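Local coordinates for gifsy-2 prophage ATP-binding sugar transporter-like protein (Salmonella typhimurium LT2, PDB 2PP6), which is of unproven function but may bind ATP and take part in sugar transport, and folds as a small beta barrel with a long N-terminal helix, at residues A[79-84]-A[90-95]; A[36-41]-A[71-76]; A[24-27]-A[32-35]; A[14-19]-A[86-91]; A[67-70]-A[75-78]. All coordinates share one frame; numbering follows the deposited sequence.

Contact 1 (A[79-84]-A[90-95]); sequences VTRIRR and QLTLEE
T80 and T92 meet where the two strands of the 75-85/88-95 hairpin fall out of step. V79 is paired with L93 but I82 with L91, which gives the first strand one extra residue: a classic beta bulge, T80 and R81 facing T92, with psi of T80 at -30° in an otherwise extended chain. Among the hydrogen bonds, T92 O takes two donors from T80. The backbone N comes nearly in line with the carbonyl, T80 N to T92 O 2.8 Å. A chi1 of 67° sets T80 OG1 between its own N and carbonyl carbon, from where it meets T92 O above the carbonyl plane at 3.3 Å. Past the bulge, T92 N bonds R81 O at 3.0 Å, and R83 and Q90 exchange a reciprocal backbone pair. Apolar packing fills one face: V79 CG2 touches L93 CD2 at 3.6 Å and L91 CD1 at 3.8 Å, while I82 runs alongside L91. The opposite face is polar. There R81 lies side by side with T92, and the amide NE2 of Q90 packs at the edge of the R83 guanidinium without a hydrogen bond, the two planes 70° apart. T92 OG1 has a weak bond to N54 as well. Strand 53-57 flanks 90-95 through backbone bonds from V55 and K53, and V70 of strand 69-72 joins V79 and L93 in the barrel interior.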
# COMPACT_ATOMS: atom_id res chain seq x y z
N VAL A 79 33.29 0.86 -5.37
CA VAL A 79 32.40 0.87 -4.22
C VAL A 79 33.27 1.10 -3.00
O VAL A 79 33.99 0.20 -2.56
CB VAL A 79 31.66 -0.47 -4.08
CG1 VAL A 79 30.93 -0.53 -2.74
CG2 VAL A 79 30.69 -0.64 -5.23
N THR A 80 33.20 2.31 -2.46
CA THR A 80 33.98 2.67 -1.28
C THR A 80 33.30 2.28 0.03
O THR A 80 33.98 2.01 1.01
CB THR A 80 34.29 4.17 -1.27
OG1 THR A 80 33.08 4.92 -1.07
CG2 THR A 80 34.93 4.58 -2.58
N ARG A 81 31.97 2.27 0.05
CA ARG A 81 31.26 1.87 1.26
C ARG A 81 29.88 1.31 0.95
O ARG A 81 29.30 1.60 -0.09
CB ARG A 81 31.15 3.03 2.26
CG ARG A 81 30.04 4.01 1.99
CD ARG A 81 30.08 5.17 2.99
NE ARG A 81 31.22 6.07 2.76
CZ ARG A 81 32.46 5.86 3.20
NH1 ARG A 81 32.74 4.77 3.91
NH2 ARG A 81 33.41 6.74 2.93
N ILE A 82 29.34 0.52 1.86
CA ILE A 82 28.05 -0.12 1.65
C ILE A 82 27.09 -0.02 2.83
O ILE A 82 27.34 -0.57 3.90
CB ILE A 82 28.28 -1.62 1.30
CG1 ILE A 82 28.81 -1.75 -0.14
CG2 ILE A 82 27.02 -2.43 1.54
CD1 ILE A 82 29.14 -3.18 -0.56
N ARG A 83 25.97 0.66 2.64
CA ARG A 83 24.98 0.77 3.70
C ARG A 83 23.74 -0.06 3.39
O ARG A 83 23.74 -0.88 2.48
CB ARG A 83 24.58 2.23 3.89
CG ARG A 83 25.68 3.03 4.47
CD ARG A 83 25.66 4.44 3.95
NE ARG A 83 26.85 5.15 4.39
CZ ARG A 83 27.20 6.36 3.97
NH1 ARG A 83 26.44 6.99 3.08
NH2 ARG A 83 28.31 6.93 4.45
N ARG A 84 22.69 0.15 4.15
CA ARG A 84 21.47 -0.57 3.89
C ARG A 84 20.36 0.43 3.67
O ARG A 84 20.33 1.51 4.27
CB ARG A 84 21.14 -1.50 5.05
CG ARG A 84 21.28 -2.96 4.68
CD ARG A 84 22.70 -3.28 4.25
NE ARG A 84 22.74 -4.32 3.22
CZ ARG A 84 23.86 -4.87 2.76
NH1 ARG A 84 25.03 -4.49 3.26
NH2 ARG A 84 23.81 -5.78 1.81
N GLN A 90 23.17 -0.13 -0.42
CA GLN A 90 23.27 1.23 -0.90
C GLN A 90 24.76 1.44 -1.06
O GLN A 90 25.48 1.48 -0.06
CB GLN A 90 22.72 2.22 0.10
CG GLN A 90 23.14 3.60 -0.29
CD GLN A 90 22.49 4.64 0.54
OE1 GLN A 90 21.31 4.92 0.39
NE2 GLN A 90 23.26 5.24 1.44
N LEU A 91 25.22 1.59 -2.30
CA LEU A 91 26.64 1.74 -2.58
C LEU A 91 27.14 3.18 -2.79
O LEU A 91 26.49 4.00 -3.45
CB LEU A 91 27.00 0.92 -3.82
CG LEU A 91 26.35 -0.46 -3.96
CD1 LEU A 91 26.90 -1.15 -5.22
CD2 LEU A 91 26.62 -1.31 -2.73
N THR A 92 28.30 3.46 -2.22
CA THR A 92 28.93 4.77 -2.39
C THR A 92 30.02 4.48 -3.41
O THR A 92 30.91 3.67 -3.16
CB THR A 92 29.55 5.30 -1.09
OG1 THR A 92 28.51 5.62 -0.16
CG2 THR A 92 30.37 6.55 -1.38
N LEU A 93 29.92 5.15 -4.55
CA LEU A 93 30.85 4.95 -5.65
C LEU A 93 31.76 6.15 -5.92
O LEU A 93 31.30 7.29 -5.92
CB LEU A 93 30.07 4.67 -6.92
CG LEU A 93 28.84 3.80 -6.83
CD1 LEU A 93 28.10 3.80 -8.16
CD2 LEU A 93 29.26 2.40 -6.46
N GLU A 94 33.03 5.85 -6.18
CA GLU A 94 34.01 6.89 -6.50
C GLU A 94 34.59 6.65 -7.89
O GLU A 94 34.83 5.51 -8.29
CB GLU A 94 35.13 6.89 -5.46
CG GLU A 94 34.67 7.27 -4.05
CD GLU A 94 34.01 8.64 -3.98
OE1 GLU A 94 33.44 8.97 -2.92
OE2 GLU A 94 34.07 9.39 -4.98
N GLU A 95 34.79 7.74 -8.64
CA GLU A 95 35.36 7.68 -9.99
C GLU A 95 36.74 7.01 -9.96
O GLU A 95 37.37 6.90 -8.92
CB GLU A 95 35.51 9.09 -10.56
CG GLU A 95 34.35 10.03 -10.23
CD GLU A 95 33.45 10.29 -11.42
OE1 GLU A 95 32.46 11.04 -11.24
OE2 GLU A 95 33.71 9.75 -12.52

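Contact 2 (A[36-41]-A[71-76]); sequences VVESDF and VLRGSE
E38 leaves its strand with CG anti to the carbonyl carbon (chi1 -61°) and then bends at chi2 (-145°), while R73 runs extended from CG to NE, so that a carboxylate and a guanidinium converge from parts of the chain far apart in sequence. R73 belongs to a beta hairpin with a two-residue loop, a type I' turn from L72 to S75. In that turn both central residues, R73 and G74, have positive phi, and L72 and S75 bond each other twice: L72 N to S75 O at 2.8 Å and S75 N to L72 O at 3.0 Å. The tight turn offers R73 as a projecting arm. Two strands over, beyond 25-29, E38 ends strand 32-38 just before a short 3-10 segment, 39-41.

The contact itself is a single salt bridge, and it illustrates how a long side chain can tie a hairpin tip to a strand remote in sequence, past the intervening strand 25-29. One carboxylate oxygen and one guanidinium nitrogen make the sole polar contact between the segments. The two side chains cross at about a right angle, and planes 76° apart are consistent with this one-pronged meeting. E38 is buried although R73 is exposed. The other oxygen, E38 OE1, has a long, weak ion pair with K53, and two positive neighbours would be expected to favour the charged carboxylate. M25 of strand 25-29 packs on both E38 and L72, bridging the two sides. The salt bridge is made by E38 OE2 and R73 NH1, 2.8 Å apart.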
# COMPACT_ATOMS: atom_id res chain seq x y z
N VAL A 36 20.07 -0.79 -10.84
CA VAL A 36 20.36 0.05 -9.70
C VAL A 36 19.53 1.32 -9.84
O VAL A 36 19.11 1.69 -10.93
CB VAL A 36 21.89 0.31 -9.70
CG1 VAL A 36 22.21 1.75 -10.06
CG2 VAL A 36 22.48 -0.12 -8.37
N VAL A 37 19.24 1.99 -8.73
CA VAL A 37 18.48 3.23 -8.83
C VAL A 37 19.23 4.31 -8.08
O VAL A 37 19.65 4.11 -6.94
CB VAL A 37 17.04 3.07 -8.27
CG1 VAL A 37 16.34 4.41 -8.24
CG2 VAL A 37 16.24 2.09 -9.14
N GLU A 38 19.44 5.45 -8.74
CA GLU A 38 20.14 6.58 -8.13
C GLU A 38 19.40 7.04 -6.88
O GLU A 38 18.17 7.09 -6.86
CB GLU A 38 20.27 7.72 -9.13
CG GLU A 38 21.08 7.30 -10.35
CD GLU A 38 21.95 8.42 -10.91
OE1 GLU A 38 22.77 8.98 -10.15
OE2 GLU A 38 21.82 8.72 -12.12
N SER A 39 20.16 7.35 -5.84
CA SER A 39 19.57 7.78 -4.57
C SER A 39 18.81 9.08 -4.69
O SER A 39 18.01 9.41 -3.82
CB SER A 39 20.64 7.90 -3.50
OG SER A 39 21.07 6.62 -3.08
N ASP A 40 19.05 9.81 -5.76
CA ASP A 40 18.35 11.07 -5.98
C ASP A 40 16.85 10.79 -5.93
O ASP A 40 16.11 11.46 -5.24
CB ASP A 40 18.72 11.65 -7.34
CG ASP A 40 20.22 11.60 -7.61
OD1 ASP A 40 20.64 12.10 -8.68
OD2 ASP A 40 20.97 11.07 -6.76
N PHE A 41 16.44 9.76 -6.66
CA PHE A 41 15.04 9.35 -6.75
C PHE A 41 14.41 8.75 -5.49
O PHE A 41 13.20 8.55 -5.46
CB PHE A 41 14.88 8.33 -7.86
CG PHE A 41 15.30 8.82 -9.21
CD1 PHE A 41 14.43 9.57 -9.99
CD2 PHE A 41 16.56 8.52 -9.71
CE1 PHE A 41 14.82 10.02 -11.25
CE2 PHE A 41 16.95 8.97 -10.96
CZ PHE A 41 16.08 9.72 -11.73
N VAL A 71 30.62 -0.32 -13.50
CA VAL A 71 30.54 0.49 -14.70
C VAL A 71 29.14 1.09 -14.76
O VAL A 71 28.15 0.37 -14.88
CB VAL A 71 30.76 -0.32 -15.98
CG1 VAL A 71 30.63 0.61 -17.18
CG2 VAL A 71 32.12 -0.98 -15.94
N LEU A 72 29.07 2.40 -14.68
CA LEU A 72 27.78 3.08 -14.69
C LEU A 72 27.79 4.24 -15.67
O LEU A 72 28.64 5.12 -15.60
CB LEU A 72 27.46 3.57 -13.27
CG LEU A 72 26.46 4.70 -13.06
CD1 LEU A 72 25.19 4.41 -13.82
CD2 LEU A 72 26.16 4.82 -11.59
N ARG A 73 26.84 4.22 -16.58
CA ARG A 73 26.74 5.25 -17.59
C ARG A 73 28.03 5.49 -18.38
O ARG A 73 28.33 6.60 -18.81
CB ARG A 73 26.24 6.54 -16.96
CG ARG A 73 24.75 6.67 -17.13
CD ARG A 73 24.15 7.76 -16.28
NE ARG A 73 22.73 7.91 -16.62
CZ ARG A 73 21.87 8.64 -15.92
NH1 ARG A 73 22.29 9.29 -14.84
NH2 ARG A 73 20.61 8.73 -16.31
N GLY A 74 28.80 4.42 -18.58
CA GLY A 74 30.02 4.53 -19.34
C GLY A 74 31.26 4.83 -18.53
O GLY A 74 32.36 4.81 -19.07
N SER A 75 31.10 5.10 -17.24
CA SER A 75 32.25 5.41 -16.40
C SER A 75 32.50 4.34 -15.36
O SER A 75 31.57 3.64 -14.95
CB SER A 75 32.05 6.76 -15.72
OG SER A 75 31.30 7.63 -16.55
N GLU A 76 33.75 4.22 -14.94
CA GLU A 76 34.11 3.21 -13.95
C GLU A 76 34.16 3.82 -12.56
O GLU A 76 34.64 4.93 -12.37
CB GLU A 76 35.45 2.57 -14.32
CG GLU A 76 35.71 1.24 -13.63
CD GLU A 76 36.72 0.37 -14.36
OE1 GLU A 76 37.89 0.78 -14.48
OE2 GLU A 76 36.34 -0.74 -14.81

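Contact 3 (A[24-27]-A[32-35]); sequences GMKV and TDCI
V27 O is met by two groups: C34 N donates to it at 2.7 Å, and the CA-H of D33 approaches it as well, D33 CA to V27 O 3.3 Å. The return bond of this hairpin runs from V27 N to C34 O at 2.8 Å. This reciprocal pair fixes V27 and C34 as a hydrogen-bonded antiparallel pair. One step along, K26 and I35 form the non-hydrogen-bonded pair, with I35 CA set against M25 O at 3.1 Å.

The side chains are sorted by face. V27 and C34 share one face and make a loose apolar contact, V27 CG1 to C34 SG 4.2 Å. On the other, K26 curls through bends at chi2, chi3 and chi4 toward D33, but K26 NZ stays 4.2 Å from D33 OD2, beyond a salt bridge; the firmer partner of D33 is N28, through OD1. The methyl I35 CG2 comes to 3.7 Å from G24 CA, against a residue that has no side chain.

G24 leads out of helix 2-23. Beyond the hairpin, S59 bonds I35 N, and the side chain of L72, on the neighbouring strand 69-72, packs on M25 and V27.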
# COMPACT_ATOMS: atom_id res chain seq x y z
N GLY A 24 15.11 2.41 -12.50
CA GLY A 24 16.28 1.56 -12.58
C GLY A 24 17.20 1.78 -13.78
O GLY A 24 16.75 2.11 -14.88
N MSE A 25 18.50 1.59 -13.55
CA MSE A 25 19.51 1.70 -14.60
C MSE A 25 20.17 0.34 -14.71
O MSE A 25 20.21 -0.41 -13.74
CB MSE A 25 20.61 2.67 -14.22
CG MSE A 25 20.23 4.11 -14.22
SE MSE A 25 21.85 5.09 -13.95
CE MSE A 25 22.24 4.50 -12.16
N LYS A 26 20.69 0.03 -15.90
CA LYS A 26 21.37 -1.23 -16.13
C LYS A 26 22.83 -0.94 -15.85
O LYS A 26 23.42 -0.01 -16.41
CB LYS A 26 21.15 -1.68 -17.57
CG LYS A 26 22.00 -2.84 -18.03
CD LYS A 26 21.51 -4.15 -17.49
CE LYS A 26 21.28 -5.11 -18.64
NZ LYS A 26 22.50 -5.23 -19.49
N VAL A 27 23.42 -1.72 -14.98
CA VAL A 27 24.78 -1.42 -14.58
C VAL A 27 25.57 -2.69 -14.34
O VAL A 27 25.01 -3.73 -14.00
CB VAL A 27 24.71 -0.53 -13.30
CG1 VAL A 27 25.30 -1.25 -12.10
CG2 VAL A 27 25.34 0.79 -13.57
N THR A 32 28.96 -8.58 -13.17
CA THR A 32 27.57 -8.98 -13.29
C THR A 32 26.66 -7.79 -13.59
O THR A 32 26.73 -6.76 -12.92
CB THR A 32 27.05 -9.63 -11.99
OG1 THR A 32 27.97 -10.62 -11.52
CG2 THR A 32 25.72 -10.30 -12.24
N ASP A 33 25.80 -7.95 -14.58
CA ASP A 33 24.87 -6.89 -14.93
C ASP A 33 23.69 -6.91 -13.97
O ASP A 33 23.23 -7.97 -13.57
CB ASP A 33 24.40 -7.07 -16.37
CG ASP A 33 25.54 -6.92 -17.36
OD1 ASP A 33 26.36 -5.98 -17.19
OD2 ASP A 33 25.61 -7.74 -18.30
N CYS A 34 23.23 -5.73 -13.58
CA CYS A 34 22.11 -5.63 -12.64
C CYS A 34 21.45 -4.25 -12.64
O CYS A 34 21.95 -3.31 -13.24
CB CYS A 34 22.59 -5.96 -11.23
SG CYS A 34 23.93 -4.91 -10.70
N ILE A 35 20.32 -4.13 -11.95
CA ILE A 35 19.61 -2.87 -11.92
C ILE A 35 19.85 -2.07 -10.65
O ILE A 35 19.81 -2.58 -9.52
CB ILE A 35 18.06 -3.07 -12.15
CG1 ILE A 35 17.76 -3.19 -13.64
CG2 ILE A 35 17.28 -1.85 -11.66
CD1 ILE A 35 18.54 -4.21 -14.37

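Contact 4 (A[14-19]-A[86-91]); sequences RMDALI and NGKPQL
D16 and K88 bridge two backbones that stay well apart, the nearest CA atoms, those of D16 and N86, being 10.2 Å from each other. On one side is regular helix, with I19 N bonded to M15 O at 3.2 Å; on the other, a turn at N86 and G87, both with positive phi, leads into strand 88-95. The lysine does most of the spanning.

K88 stretches out through chi2 and chi3, and this extended chain carries CE up to D16, K88 CE lying 3.5 Å from D16 OD2. The bend at chi4 (62°) then sets NZ beside the carboxylate. D16 comes to meet the lysine from the opposite direction. The result is a salt bridge from K88 NZ to D16 OD2, at 3.3 Å a weak hydrogen bond. It is lopsided, for the second oxygen, D16 OD1, lies 3.8 Å from K88 NZ. Each partner is also engaged elsewhere. K88 makes a cation-pi contact with F58, and D16 OD1 faces K12 of a second subunit in a long, weak ion pair.

The bridge thus links the N-terminal helix to the barrel near an interface. Helix 2-23 packs M15 on F8 and both L18 and I19 on M4 of the second subunit, and R14 and L18 on L7 of a third, consistent with a four-helix bundle in the tetramer, while strand 88-95 continues into the barrel beside strand 53-57, where P89 packs on V57.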
# COMPACT_ATOMS: atom_id res chain seq x y z
N ARG A 14 6.01 -5.74 -4.77
CA ARG A 14 5.53 -5.09 -5.98
C ARG A 14 5.95 -3.61 -6.01
O ARG A 14 6.28 -3.06 -7.06
CB ARG A 14 4.01 -5.21 -6.09
CG ARG A 14 3.49 -6.64 -5.98
CD ARG A 14 2.04 -6.75 -6.44
NE ARG A 14 1.38 -7.97 -5.95
CZ ARG A 14 1.03 -8.17 -4.68
NH1 ARG A 14 0.44 -9.30 -4.32
NH2 ARG A 14 1.26 -7.23 -3.77
N MSE A 15 5.95 -2.96 -4.84
CA MSE A 15 6.36 -1.57 -4.77
C MSE A 15 7.79 -1.36 -5.25
O MSE A 15 8.09 -0.40 -5.95
CB MSE A 15 6.21 -1.05 -3.35
CG MSE A 15 4.76 -0.88 -2.93
SE MSE A 15 4.53 -0.22 -1.14
CE MSE A 15 3.99 1.55 -1.56
N ASP A 16 8.69 -2.25 -4.86
CA ASP A 16 10.07 -2.09 -5.26
C ASP A 16 10.29 -2.41 -6.72
O ASP A 16 11.12 -1.79 -7.38
CB ASP A 16 10.98 -2.98 -4.43
CG ASP A 16 11.07 -2.54 -3.01
OD1 ASP A 16 10.83 -1.33 -2.75
OD2 ASP A 16 11.38 -3.38 -2.15
N ALA A 17 9.54 -3.37 -7.22
CA ALA A 17 9.70 -3.75 -8.61
C ALA A 17 9.27 -2.62 -9.52
O ALA A 17 9.78 -2.50 -10.63
CB ALA A 17 8.89 -5.00 -8.90
N LEU A 18 8.35 -1.80 -9.04
CA LEU A 18 7.85 -0.69 -9.83
C LEU A 18 8.86 0.45 -9.83
O LEU A 18 9.08 1.08 -10.86
CB LEU A 18 6.51 -0.21 -9.26
CG LEU A 18 5.81 0.96 -9.96
CD1 LEU A 18 5.62 0.67 -11.44
CD2 LEU A 18 4.47 1.19 -9.29
N ILE A 19 9.46 0.70 -8.68
CA ILE A 19 10.46 1.76 -8.60
C ILE A 19 11.63 1.40 -9.51
O ILE A 19 12.17 2.25 -10.21
CB ILE A 19 11.00 1.94 -7.18
CG1 ILE A 19 9.94 2.54 -6.28
CG2 ILE A 19 12.23 2.85 -7.21
CD1 ILE A 19 10.46 2.89 -4.92
N ASN A 86 16.44 -0.18 3.44
CA ASN A 86 15.31 -1.10 3.49
C ASN A 86 15.80 -2.47 3.07
O ASN A 86 15.16 -3.17 2.27
CB ASN A 86 14.19 -0.63 2.57
CG ASN A 86 13.74 0.78 2.88
OD1 ASN A 86 14.51 1.73 2.81
ND2 ASN A 86 12.48 0.92 3.26
N GLY A 87 16.97 -2.84 3.60
CA GLY A 87 17.54 -4.14 3.30
C GLY A 87 18.25 -4.27 1.97
O GLY A 87 18.65 -5.38 1.61
N LYS A 88 18.39 -3.19 1.22
CA LYS A 88 19.08 -3.27 -0.06
C LYS A 88 20.41 -2.56 -0.01
O LYS A 88 20.58 -1.54 0.64
CB LYS A 88 18.25 -2.68 -1.17
CG LYS A 88 16.96 -3.39 -1.36
CD LYS A 88 16.36 -3.03 -2.68
CE LYS A 88 14.87 -3.15 -2.62
NZ LYS A 88 14.39 -2.18 -1.59
N PRO A 89 21.38 -3.10 -0.71
CA PRO A 89 22.71 -2.50 -0.74
C PRO A 89 22.72 -1.06 -1.24
O PRO A 89 22.31 -0.79 -2.36
CB PRO A 89 23.50 -3.41 -1.68
CG PRO A 89 22.78 -4.70 -1.60
CD PRO A 89 21.33 -4.28 -1.58
N GLN A 90 23.17 -0.13 -0.42
CA GLN A 90 23.27 1.23 -0.90
C GLN A 90 24.76 1.44 -1.06
O GLN A 90 25.48 1.48 -0.06
CB GLN A 90 22.72 2.22 0.10
CG GLN A 90 23.14 3.60 -0.29
CD GLN A 90 22.49 4.64 0.54
OE1 GLN A 90 21.31 4.92 0.39
NE2 GLN A 90 23.26 5.24 1.44
N LEU A 91 25.22 1.59 -2.30
CA LEU A 91 26.64 1.74 -2.58
C LEU A 91 27.14 3.18 -2.79
O LEU A 91 26.49 4.00 -3.45
CB LEU A 91 27.00 0.92 -3.82
CG LEU A 91 26.35 -0.46 -3.96
CD1 LEU A 91 26.90 -1.15 -5.22
CD2 LEU A 91 26.62 -1.31 -2.73

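Contact 5 (A[67-70]-A[75-78]); sequences GDRV and SEFT
E76 meets R69 in the antiparallel beta hairpin formed by strands 69-72 and 75-85, where S75 opens the returning strand. In E76, CG lies anti to the backbone N (chi1 -162°) and the chain is extended beyond, which brings OE2 obliquely against the R69 side chain. The contact is with the aliphatic part of the arginine, E76 OE2 to R69 CD 3.4 Å. The charges attract only at longer range, with R69 NH1 4.2 Å from E76 OE2, and the guanidinium and carboxylate planes are 29° apart.

F77 is the hydrogen-bonded partner of V70. F77 N donates to V70 O at 2.8 Å, and V70 N returns a bond to F77 O at 2.9 Å. The ring turns its edge to the same acceptor, V70 O lying in the ring plane 3.5 Å from F77 CD1. Both side chains face the barrel interior, where L93 of strand 88-95 packs on F77.

T78 pairs with R69 without hydrogen bonds between them. Its CA-H points at a carbonyl, T78 CA to D68 O 3.4 Å, and its hydroxyl is bonded to N96. D68 OD2 in turn accepts a hydrogen bond from the backbone N of R65, just before the segment. On the outer side the methyl T78 CG2 rests 3.6 Å from G67 O.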
# COMPACT_ATOMS: atom_id res chain seq x y z
N GLY A 67 35.45 -2.37 -2.99
CA GLY A 67 36.53 -2.79 -3.87
C GLY A 67 36.03 -2.94 -5.30
O GLY A 67 36.67 -2.44 -6.23
N ASP A 68 34.89 -3.63 -5.45
CA ASP A 68 34.23 -3.87 -6.74
C ASP A 68 34.25 -2.67 -7.66
O ASP A 68 34.04 -1.53 -7.23
CB ASP A 68 32.75 -4.23 -6.55
CG ASP A 68 32.54 -5.62 -6.00
OD1 ASP A 68 33.54 -6.35 -5.82
OD2 ASP A 68 31.37 -5.98 -5.76
N ARG A 69 34.49 -2.94 -8.94
CA ARG A 69 34.48 -1.88 -9.93
C ARG A 69 33.05 -1.92 -10.46
O ARG A 69 32.48 -3.00 -10.66
CB ARG A 69 35.49 -2.13 -11.05
CG ARG A 69 35.40 -3.46 -11.77
CD ARG A 69 36.47 -3.49 -12.87
NE ARG A 69 36.89 -4.84 -13.25
CZ ARG A 69 37.96 -5.11 -13.99
NH1 ARG A 69 38.73 -4.12 -14.44
NH2 ARG A 69 38.27 -6.37 -14.28
N VAL A 70 32.49 -0.74 -10.66
CA VAL A 70 31.12 -0.62 -11.13
C VAL A 70 31.09 0.22 -12.38
O VAL A 70 31.51 1.37 -12.34
CB VAL A 70 30.26 0.09 -10.08
CG1 VAL A 70 28.86 0.33 -10.63
CG2 VAL A 70 30.23 -0.74 -8.81
N SER A 75 31.10 5.10 -17.24
CA SER A 75 32.25 5.41 -16.40
C SER A 75 32.50 4.34 -15.36
O SER A 75 31.57 3.64 -14.95
CB SER A 75 32.05 6.76 -15.72
OG SER A 75 31.30 7.63 -16.55
N GLU A 76 33.75 4.22 -14.94
CA GLU A 76 34.11 3.21 -13.95
C GLU A 76 34.16 3.82 -12.56
O GLU A 76 34.64 4.93 -12.37
CB GLU A 76 35.45 2.57 -14.32
CG GLU A 76 35.71 1.24 -13.63
CD GLU A 76 36.72 0.37 -14.36
OE1 GLU A 76 37.89 0.78 -14.48
OE2 GLU A 76 36.34 -0.74 -14.81
N PHE A 77 33.65 3.09 -11.58
CA PHE A 77 33.63 3.55 -10.21
C PHE A 77 34.12 2.45 -9.30
O PHE A 77 34.33 1.32 -9.72
CB PHE A 77 32.21 3.92 -9.76
CG PHE A 77 31.58 5.05 -10.53
CD1 PHE A 77 30.97 4.81 -11.77
CD2 PHE A 77 31.53 6.33 -10.00
CE1 PHE A 77 30.31 5.84 -12.46
CE2 PHE A 77 30.88 7.38 -10.68
CZ PHE A 77 30.27 7.13 -11.91
N THR A 78 34.30 2.78 -8.03
CA THR A 78 34.73 1.82 -7.05
C THR A 78 33.81 1.98 -5.84
O THR A 78 33.54 3.10 -5.39
CB THR A 78 36.21 2.05 -6.65
OG1 THR A 78 37.04 1.84 -7.80
CG2 THR A 78 36.65 1.09 -5.55

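Overall arrangement
Five contacts describe one closed sheet and its attached helix. Contacts 3, 5 and 1 are successive hairpins along the chain, joining 25-29 to 32-38, 69-72 to 75-85, and 75-85 to 88-95. Contacts 5 and 1 share strand 75-85, their centres about 9 Å apart, and the backbones of V79 and G67 link them. Contact 3 lies about 15 Å from contact 1 and about 9 Å from contact 2 between centres. Contact 2 reaches past strand 25-29, from the 69-72/75-85 turn to the end of 32-38. Contact 4 spans the longest sequence separation, linking helix to barrel. The hairpins supply local pairs, backbone bonds between remote strands close the barrel, and two ion pairs add single links.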